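Local coordinates for methyltransferase 1 (Methanosarcina barkeri, PDB 2I2X), which carries a corrinoid cofactor that takes the methyl group of methanol, delivered by MtaB, and passes it on to coenzyme M through MtaA during methanogenesis, at residues K22-L33 with V83-I93; I142-Y152 with A231-I242. All coordinates share one frame; numbering follows the deposited sequence.

Interaction 1: K22-L33 with V83-I93; sequences KALTPEEAAEEL and VVIRLYDEGVI
The guanidinium of Arg86 has the end of Leu33 on one face: Leu33 CD2 sits 3.5 Å from Arg86 NH2 and almost as near to CZ and NH1, the two side chains crossing at about a right angle. On the NE side of the group, Glu90 takes a salt bridge one helical turn on, with Arg86 NE 3.0 Å from Glu90 OE2. The carboxylate oxygen is met nearly along its C-O axis and lies somewhat out of the guanidinium plane. Arg86 starts with CG anti to the backbone N (chi1 165°), and the bend at chi2 (109°) brings NE within reach of Glu90 OE2 and turns one face to the leucine.

Leu33 also works inward. Its CD1 slides past Leu87, 3.8 Å from Leu87 CD2, while Leu33 CB rests 4.0 Å from Val83 CG1. The other Leu87 methyl, CD1, reaches 3.8 Å from Ala30 CB, and Ala29 faces Leu87 CD2; these two small residues let the leucine come close to the helix 26-33 backbone. Phe48 of helix 41-48 covers Ala30, Leu87 and Ile93.

At the other end Pro26 CG lies 3.5 Å from Val92 O, and Pro26 CB meets Ile93. Lys22 crosses Val92 and Glu90, but its NZ stays 4.6 Å from Glu90 OE1, too far for a salt bridge.

Both helix ends carry capping motifs. Thr25 and Glu28 form the capping box that starts helix 26-33, and Gly91, with positive phi, makes the Schellman motif after helix 72-89 that brings Val92 toward Pro26. The axes of 26-33 and 83-89 come within 10.2 Å and run at 129°, consistent with helix 26-33 packing as part of the N-terminal helix bundle.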
# COMPACT_ATOMS: atom_id res chain seq x y z
N LYS B 22 -24.75 -21.92 12.11
CA LYS B 22 -25.63 -23.09 12.37
C LYS B 22 -26.88 -22.69 13.17
O LYS B 22 -26.89 -21.66 13.83
CB LYS B 22 -24.88 -24.19 13.15
CG LYS B 22 -23.75 -24.88 12.43
CD LYS B 22 -23.07 -25.86 13.42
CE LYS B 22 -21.91 -26.70 12.82
NZ LYS B 22 -20.79 -25.83 12.29
N ALA B 23 -27.92 -23.53 13.12
CA ALA B 23 -29.22 -23.27 13.78
C ALA B 23 -29.23 -23.50 15.30
O ALA B 23 -29.79 -22.68 16.05
CB ALA B 23 -30.33 -24.08 13.12
N LEU B 24 -28.63 -24.59 15.76
CA LEU B 24 -28.58 -24.89 17.20
C LEU B 24 -27.91 -23.76 17.98
O LEU B 24 -26.82 -23.31 17.59
CB LEU B 24 -27.78 -26.17 17.44
CG LEU B 24 -28.39 -27.53 17.78
CD1 LEU B 24 -29.65 -27.93 16.99
CD2 LEU B 24 -27.29 -28.58 17.62
N THR B 25 -28.53 -23.32 19.07
CA THR B 25 -27.86 -22.43 20.00
C THR B 25 -26.60 -23.14 20.53
O THR B 25 -26.53 -24.38 20.48
CB THR B 25 -28.76 -22.00 21.20
OG1 THR B 25 -29.08 -23.13 22.02
CG2 THR B 25 -30.05 -21.34 20.74
N PRO B 26 -25.60 -22.38 21.01
CA PRO B 26 -24.50 -23.05 21.70
C PRO B 26 -25.01 -24.04 22.76
O PRO B 26 -24.54 -25.19 22.83
CB PRO B 26 -23.74 -21.89 22.36
CG PRO B 26 -23.99 -20.74 21.47
CD PRO B 26 -25.39 -20.92 20.94
N GLU B 27 -25.99 -23.60 23.55
CA GLU B 27 -26.58 -24.41 24.61
C GLU B 27 -27.00 -25.79 24.10
O GLU B 27 -26.46 -26.79 24.56
CB GLU B 27 -27.72 -23.66 25.31
CG GLU B 27 -27.27 -22.44 26.14
CD GLU B 27 -26.89 -21.20 25.30
OE1 GLU B 27 -27.53 -20.92 24.26
OE2 GLU B 27 -25.93 -20.50 25.69
N GLU B 28 -27.92 -25.85 23.14
CA GLU B 28 -28.36 -27.13 22.55
C GLU B 28 -27.24 -27.98 21.93
O GLU B 28 -27.33 -29.20 21.91
CB GLU B 28 -29.41 -26.91 21.47
CG GLU B 28 -30.57 -26.06 21.89
CD GLU B 28 -31.38 -25.56 20.71
OE1 GLU B 28 -30.84 -25.54 19.57
OE2 GLU B 28 -32.55 -25.19 20.93
N ALA B 29 -26.21 -27.32 21.41
CA ALA B 29 -25.11 -28.03 20.74
C ALA B 29 -24.18 -28.72 21.75
O ALA B 29 -23.72 -29.83 21.48
CB ALA B 29 -24.34 -27.08 19.84
N ALA B 30 -23.91 -28.06 22.88
CA ALA B 30 -23.17 -28.68 24.00
C ALA B 30 -23.96 -29.86 24.58
O ALA B 30 -23.39 -30.91 24.87
CB ALA B 30 -22.87 -27.66 25.09
N GLU B 31 -25.27 -29.67 24.72
CA GLU B 31 -26.22 -30.70 25.15
C GLU B 31 -26.01 -32.02 24.41
O GLU B 31 -25.78 -33.04 25.04
CB GLU B 31 -27.66 -30.18 25.00
CG GLU B 31 -28.69 -30.87 25.89
CD GLU B 31 -28.31 -30.90 27.38
OE1 GLU B 31 -27.79 -29.90 27.94
OE2 GLU B 31 -28.55 -31.97 27.99
N GLU B 32 -26.08 -31.99 23.08
CA GLU B 32 -25.78 -33.15 22.24
C GLU B 32 -24.45 -33.87 22.57
O GLU B 32 -24.32 -35.07 22.33
CB GLU B 32 -25.76 -32.75 20.77
CG GLU B 32 -27.09 -32.32 20.18
CD GLU B 32 -27.03 -32.24 18.66
OE1 GLU B 32 -25.89 -32.22 18.12
OE2 GLU B 32 -28.10 -32.19 18.00
N LEU B 33 -23.47 -33.14 23.10
CA LEU B 33 -22.11 -33.68 23.28
C LEU B 33 -21.73 -34.07 24.73
O LEU B 33 -20.73 -34.77 24.94
CB LEU B 33 -21.07 -32.73 22.69
CG LEU B 33 -21.26 -32.30 21.23
CD1 LEU B 33 -20.23 -31.26 20.89
CD2 LEU B 33 -21.18 -33.49 20.26
N VAL B 83 -15.62 -30.87 25.02
CA VAL B 83 -16.84 -30.38 24.40
C VAL B 83 -16.60 -28.93 23.98
O VAL B 83 -16.92 -28.53 22.87
CB VAL B 83 -18.04 -30.48 25.37
CG1 VAL B 83 -19.27 -29.82 24.79
CG2 VAL B 83 -18.32 -31.94 25.73
N VAL B 84 -16.01 -28.17 24.89
CA VAL B 84 -15.73 -26.76 24.72
C VAL B 84 -14.81 -26.52 23.53
O VAL B 84 -15.08 -25.64 22.71
CB VAL B 84 -15.13 -26.17 26.03
CG1 VAL B 84 -14.68 -24.74 25.85
CG2 VAL B 84 -16.15 -26.27 27.14
N ILE B 85 -13.75 -27.31 23.41
CA ILE B 85 -12.81 -27.22 22.28
C ILE B 85 -13.44 -27.62 20.94
O ILE B 85 -13.12 -27.03 19.90
CB ILE B 85 -11.56 -28.07 22.55
CG1 ILE B 85 -10.86 -27.56 23.81
CG2 ILE B 85 -10.59 -28.07 21.36
CD1 ILE B 85 -10.43 -28.71 24.72
N ARG B 86 -14.30 -28.64 20.96
CA ARG B 86 -14.97 -29.08 19.74
C ARG B 86 -15.85 -27.95 19.19
O ARG B 86 -15.77 -27.59 18.00
CB ARG B 86 -15.78 -30.35 20.01
CG ARG B 86 -16.79 -30.74 18.94
CD ARG B 86 -16.39 -31.97 18.13
NE ARG B 86 -17.57 -32.62 17.55
CZ ARG B 86 -18.18 -33.70 18.05
NH1 ARG B 86 -17.70 -34.30 19.14
NH2 ARG B 86 -19.25 -34.19 17.46
N LEU B 87 -16.66 -27.37 20.06
CA LEU B 87 -17.54 -26.27 19.70
C LEU B 87 -16.77 -25.01 19.30
O LEU B 87 -17.17 -24.34 18.35
CB LEU B 87 -18.53 -25.99 20.82
CG LEU B 87 -19.44 -27.17 21.15
CD1 LEU B 87 -20.28 -26.85 22.37
CD2 LEU B 87 -20.31 -27.59 19.96
N TYR B 88 -15.68 -24.70 19.99
CA TYR B 88 -14.80 -23.64 19.54
C TYR B 88 -14.31 -23.91 18.12
O TYR B 88 -14.40 -23.03 17.26
CB TYR B 88 -13.64 -23.46 20.50
CG TYR B 88 -12.69 -22.35 20.13
CD1 TYR B 88 -13.15 -21.04 19.96
CD2 TYR B 88 -11.33 -22.60 19.94
CE1 TYR B 88 -12.28 -20.01 19.61
CE2 TYR B 88 -10.45 -21.57 19.59
CZ TYR B 88 -10.93 -20.28 19.43
OH TYR B 88 -10.08 -19.27 19.09
N ASP B 89 -13.80 -25.12 17.88
CA ASP B 89 -13.33 -25.54 16.54
C ASP B 89 -14.40 -25.44 15.47
O ASP B 89 -14.13 -24.98 14.37
CB ASP B 89 -12.77 -26.97 16.55
CG ASP B 89 -11.33 -27.03 17.01
OD1 ASP B 89 -10.58 -26.04 16.88
OD2 ASP B 89 -10.95 -28.10 17.52
N GLU B 90 -15.61 -25.88 15.79
CA GLU B 90 -16.74 -25.78 14.89
C GLU B 90 -17.26 -24.34 14.79
O GLU B 90 -18.14 -24.06 13.99
CB GLU B 90 -17.87 -26.70 15.34
CG GLU B 90 -17.56 -28.18 15.14
CD GLU B 90 -18.66 -29.07 15.67
OE1 GLU B 90 -19.81 -28.58 15.80
OE2 GLU B 90 -18.37 -30.26 15.94
N GLY B 91 -16.70 -23.45 15.60
CA GLY B 91 -17.06 -22.05 15.64
C GLY B 91 -18.43 -21.73 16.23
O GLY B 91 -18.98 -20.69 15.91
N VAL B 92 -18.97 -22.61 17.08
CA VAL B 92 -20.27 -22.31 17.69
C VAL B 92 -20.16 -21.52 19.01
O VAL B 92 -21.11 -20.86 19.43
CB VAL B 92 -21.27 -23.55 17.78
CG1 VAL B 92 -20.88 -24.68 16.80
CG2 VAL B 92 -21.45 -24.07 19.18
N ILE B 93 -19.00 -21.57 19.66
CA ILE B 93 -18.72 -20.65 20.76
C ILE B 93 -17.45 -19.93 20.40
O ILE B 93 -16.78 -20.33 19.44
CB ILE B 93 -18.57 -21.35 22.12
CG1 ILE B 93 -17.57 -22.50 22.01
CG2 ILE B 93 -19.94 -21.80 22.66
CD1 ILE B 93 -16.90 -22.81 23.32

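Interaction 2: I142-Y152 with A231-I242; sequences IVTALLRANGY and AADAPKIADAII
Tyr152 points its hydroxyl at Asp239, with ring and carboxylate planes 28° apart and Asp239 OD1 at the ring edge, in its plane. Tyr152 OH donates to that oxygen; the modelled length is implausibly short, and its exact value is doubtful. Tyr152 CG lies beside its backbone N (chi1 -60°), which turns the ring across to helix 233-242, with Tyr152 CE2 3.6 Å from Ala238 CB.

Asn150 comes in at about a right angle to Asp239 and lies against the Pro235 ring, its ND2 3.5 Å from Pro235 CB. Cut back to an alanine, this position would lose the amide and probably leave part of the Pro235 ring uncovered, with a gap toward Asp239.

Pro235 is the wedge of the contact: its CG presses to 3.3 Å from Leu146 O, while Leu147 CD1 reaches over the link into the proline, 3.5 Å from Pro235 N. Nearer the cofactor, Val143 divides its methyls, CG1 lying 3.7 Å from Ala234 CB and CG2 against Ala231. Ala231 CB also meets Ile142 CG2 at 3.5 Å. Small residues such as Ala234 are consistent with the close approach, 8.8 Å between the axes of 142-149 and 233-242, at 48°.

Val143 and Ala238 also reach strand 177-181, and Leu147 reaches strand 153-158. Val143 and Ala231 line the corrinoid pocket, and Ala231 N hydrogen-bonds cofactor O8R. Two helices side by side on one face of a parallel sheet, one following strand 125-130, the first along the chain, the other strand 225-227, the last, are characteristic of the Rossmann-like B12-binding domain.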
# COMPACT_ATOMS: atom_id res chain seq x y z
N ILE B 142 -3.54 -17.67 24.47
CA ILE B 142 -4.44 -18.55 23.76
C ILE B 142 -3.76 -19.88 23.56
O ILE B 142 -4.39 -20.94 23.69
CB ILE B 142 -4.90 -17.96 22.42
CG1 ILE B 142 -5.61 -16.62 22.64
CG2 ILE B 142 -5.83 -18.94 21.69
CD1 ILE B 142 -5.97 -15.90 21.35
N VAL B 143 -2.46 -19.84 23.26
CA VAL B 143 -1.66 -21.05 23.10
C VAL B 143 -1.58 -21.81 24.42
O VAL B 143 -1.82 -23.02 24.44
CB VAL B 143 -0.27 -20.73 22.50
CG1 VAL B 143 0.71 -21.86 22.75
CG2 VAL B 143 -0.40 -20.44 20.99
N THR B 144 -1.28 -21.08 25.49
CA THR B 144 -1.37 -21.56 26.86
C THR B 144 -2.67 -22.34 27.10
O THR B 144 -2.63 -23.53 27.46
CB THR B 144 -1.24 -20.37 27.85
OG1 THR B 144 0.15 -20.03 28.01
CG2 THR B 144 -1.81 -20.69 29.22
N ALA B 145 -3.81 -21.68 26.86
CA ALA B 145 -5.12 -22.28 27.12
C ALA B 145 -5.33 -23.57 26.31
O ALA B 145 -5.60 -24.63 26.87
CB ALA B 145 -6.24 -21.29 26.86
N LEU B 146 -5.17 -23.47 24.99
CA LEU B 146 -5.37 -24.62 24.11
C LEU B 146 -4.45 -25.81 24.41
O LEU B 146 -4.78 -26.95 24.10
CB LEU B 146 -5.32 -24.21 22.63
CG LEU B 146 -6.61 -23.69 21.95
CD1 LEU B 146 -7.57 -24.84 21.60
CD2 LEU B 146 -7.34 -22.59 22.74
N LEU B 147 -3.30 -25.53 25.02
CA LEU B 147 -2.40 -26.57 25.51
C LEU B 147 -2.93 -27.22 26.79
O LEU B 147 -2.92 -28.45 26.92
CB LEU B 147 -1.00 -26.01 25.73
CG LEU B 147 0.16 -26.33 24.76
CD1 LEU B 147 -0.28 -26.85 23.41
CD2 LEU B 147 1.06 -25.11 24.60
N ARG B 148 -3.39 -26.40 27.73
CA ARG B 148 -3.97 -26.90 28.98
C ARG B 148 -5.31 -27.58 28.75
O ARG B 148 -5.77 -28.36 29.58
CB ARG B 148 -4.10 -25.77 30.01
CG ARG B 148 -2.78 -25.40 30.65
CD ARG B 148 -2.88 -24.18 31.54
NE ARG B 148 -1.55 -23.70 31.89
CZ ARG B 148 -1.27 -22.48 32.37
NH1 ARG B 148 -2.24 -21.59 32.55
NH2 ARG B 148 -0.02 -22.16 32.66
N ALA B 149 -5.92 -27.28 27.61
CA ALA B 149 -7.19 -27.88 27.22
C ALA B 149 -7.02 -29.23 26.51
O ALA B 149 -7.90 -30.09 26.60
CB ALA B 149 -7.96 -26.92 26.35
N ASN B 150 -5.90 -29.39 25.79
CA ASN B 150 -5.58 -30.64 25.09
C ASN B 150 -4.82 -31.66 25.97
O ASN B 150 -4.25 -32.63 25.46
CB ASN B 150 -4.82 -30.35 23.79
CG ASN B 150 -5.29 -31.21 22.60
OD1 ASN B 150 -5.04 -32.43 22.55
ND2 ASN B 150 -5.95 -30.58 21.64
N GLY B 151 -4.80 -31.42 27.28
CA GLY B 151 -4.23 -32.37 28.24
C GLY B 151 -2.76 -32.22 28.59
O GLY B 151 -2.18 -33.11 29.21
N TYR B 152 -2.16 -31.10 28.19
CA TYR B 152 -0.75 -30.85 28.47
C TYR B 152 -0.58 -29.92 29.67
O TYR B 152 -1.50 -29.20 30.07
CB TYR B 152 -0.04 -30.25 27.26
CG TYR B 152 -0.04 -31.09 25.99
CD1 TYR B 152 -1.18 -31.19 25.19
CD2 TYR B 152 1.12 -31.75 25.57
CE1 TYR B 152 -1.18 -31.94 24.01
CE2 TYR B 152 1.13 -32.50 24.39
CZ TYR B 152 -0.02 -32.59 23.62
OH TYR B 152 -0.01 -33.33 22.46
N ALA B 231 -3.27 -20.52 16.83
CA ALA B 231 -3.05 -21.08 18.16
C ALA B 231 -3.41 -22.56 18.24
O ALA B 231 -2.75 -23.33 18.95
CB ALA B 231 -3.84 -20.29 19.19
N ALA B 232 -4.44 -22.96 17.51
CA ALA B 232 -4.83 -24.37 17.41
C ALA B 232 -3.66 -25.25 16.99
O ALA B 232 -3.58 -26.42 17.39
CB ALA B 232 -5.99 -24.53 16.41
N ASP B 233 -2.75 -24.69 16.21
CA ASP B 233 -1.55 -25.38 15.72
C ASP B 233 -0.62 -25.85 16.85
O ASP B 233 0.23 -26.72 16.63
CB ASP B 233 -0.77 -24.50 14.73
CG ASP B 233 -1.45 -24.34 13.37
OD1 ASP B 233 -1.61 -25.35 12.66
OD2 ASP B 233 -1.79 -23.20 13.00
N ALA B 234 -0.78 -25.29 18.05
CA ALA B 234 0.10 -25.61 19.20
C ALA B 234 -0.06 -27.04 19.75
O ALA B 234 0.94 -27.75 19.89
CB ALA B 234 -0.02 -24.57 20.31
N PRO B 235 -1.30 -27.47 20.11
CA PRO B 235 -1.51 -28.89 20.45
C PRO B 235 -1.21 -29.89 19.30
O PRO B 235 -0.59 -30.93 19.53
CB PRO B 235 -2.99 -28.95 20.84
CG PRO B 235 -3.36 -27.55 21.19
CD PRO B 235 -2.54 -26.69 20.28
N LYS B 236 -1.65 -29.55 18.08
CA LYS B 236 -1.48 -30.38 16.88
C LYS B 236 -0.01 -30.71 16.61
O LYS B 236 0.32 -31.82 16.19
CB LYS B 236 -2.10 -29.68 15.67
CG LYS B 236 -2.45 -30.59 14.50
CD LYS B 236 -3.32 -29.87 13.47
CE LYS B 236 -3.77 -30.81 12.34
NZ LYS B 236 -4.58 -30.11 11.30
N ILE B 237 0.86 -29.74 16.86
CA ILE B 237 2.31 -29.91 16.70
C ILE B 237 2.93 -30.64 17.91
O ILE B 237 4.01 -31.22 17.80
CB ILE B 237 3.00 -28.53 16.43
CG1 ILE B 237 4.42 -28.70 15.88
CG2 ILE B 237 2.97 -27.62 17.66
CD1 ILE B 237 4.47 -28.63 14.38
N ALA B 238 2.22 -30.63 19.04
CA ALA B 238 2.66 -31.32 20.25
C ALA B 238 2.18 -32.77 20.26
O ALA B 238 2.78 -33.63 20.92
CB ALA B 238 2.19 -30.58 21.49
N ASP B 239 1.09 -33.04 19.54
CA ASP B 239 0.57 -34.40 19.36
C ASP B 239 1.53 -35.27 18.53
O ASP B 239 1.61 -36.48 18.74
CB ASP B 239 -0.83 -34.38 18.74
CG ASP B 239 -1.93 -34.04 19.75
OD1 ASP B 239 -1.66 -34.03 20.97
OD2 ASP B 239 -3.07 -33.80 19.32
N ALA B 240 2.25 -34.64 17.59
CA ALA B 240 3.25 -35.33 16.77
C ALA B 240 4.54 -35.67 17.53
O ALA B 240 5.27 -36.57 17.14
CB ALA B 240 3.56 -34.51 15.52
N ILE B 241 4.80 -34.93 18.61
CA ILE B 241 5.90 -35.25 19.53
C ILE B 241 5.50 -36.49 20.32
O ILE B 241 6.33 -37.38 20.54
CB ILE B 241 6.22 -34.09 20.53
CG1 ILE B 241 6.22 -32.71 19.85
CG2 ILE B 241 7.52 -34.37 21.30
CD1 ILE B 241 7.20 -32.54 18.70
N ILE B 242 4.24 -36.54 20.73
CA ILE B 242 3.66 -37.71 21.41
C ILE B 242 3.47 -38.88 20.42
O ILE B 242 3.42 -40.04 20.82
CB ILE B 242 2.34 -37.34 22.18
CG1 ILE B 242 2.60 -36.21 23.19
CG2 ILE B 242 1.74 -38.54 22.90
CD1 ILE B 242 3.84 -36.40 24.07

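The two contacts come in series along the chain: interaction 1 closes before interaction 2 opens, and their centres lie 20 Å apart. Interaction 1 joins helices 26-33 and 72-89 of the helix bundle; interaction 2 joins helices 138-149 and 233-242 of the Rossmann-like part, beside the five-stranded parallel sheet. The two parts touch where Ile85 CD1 of helix 72-89 packs 3.4 Å from Ala149 O of helix 138-149. Their surroundings differ: Lys22, Pro26 and Tyr88 meet a neighbouring subunit of the heterotetramer, whereas interaction 2 touches no other protein chain and borders the corrinoid. One contact thus borders the subunit interface, the other the corrinoid pocket.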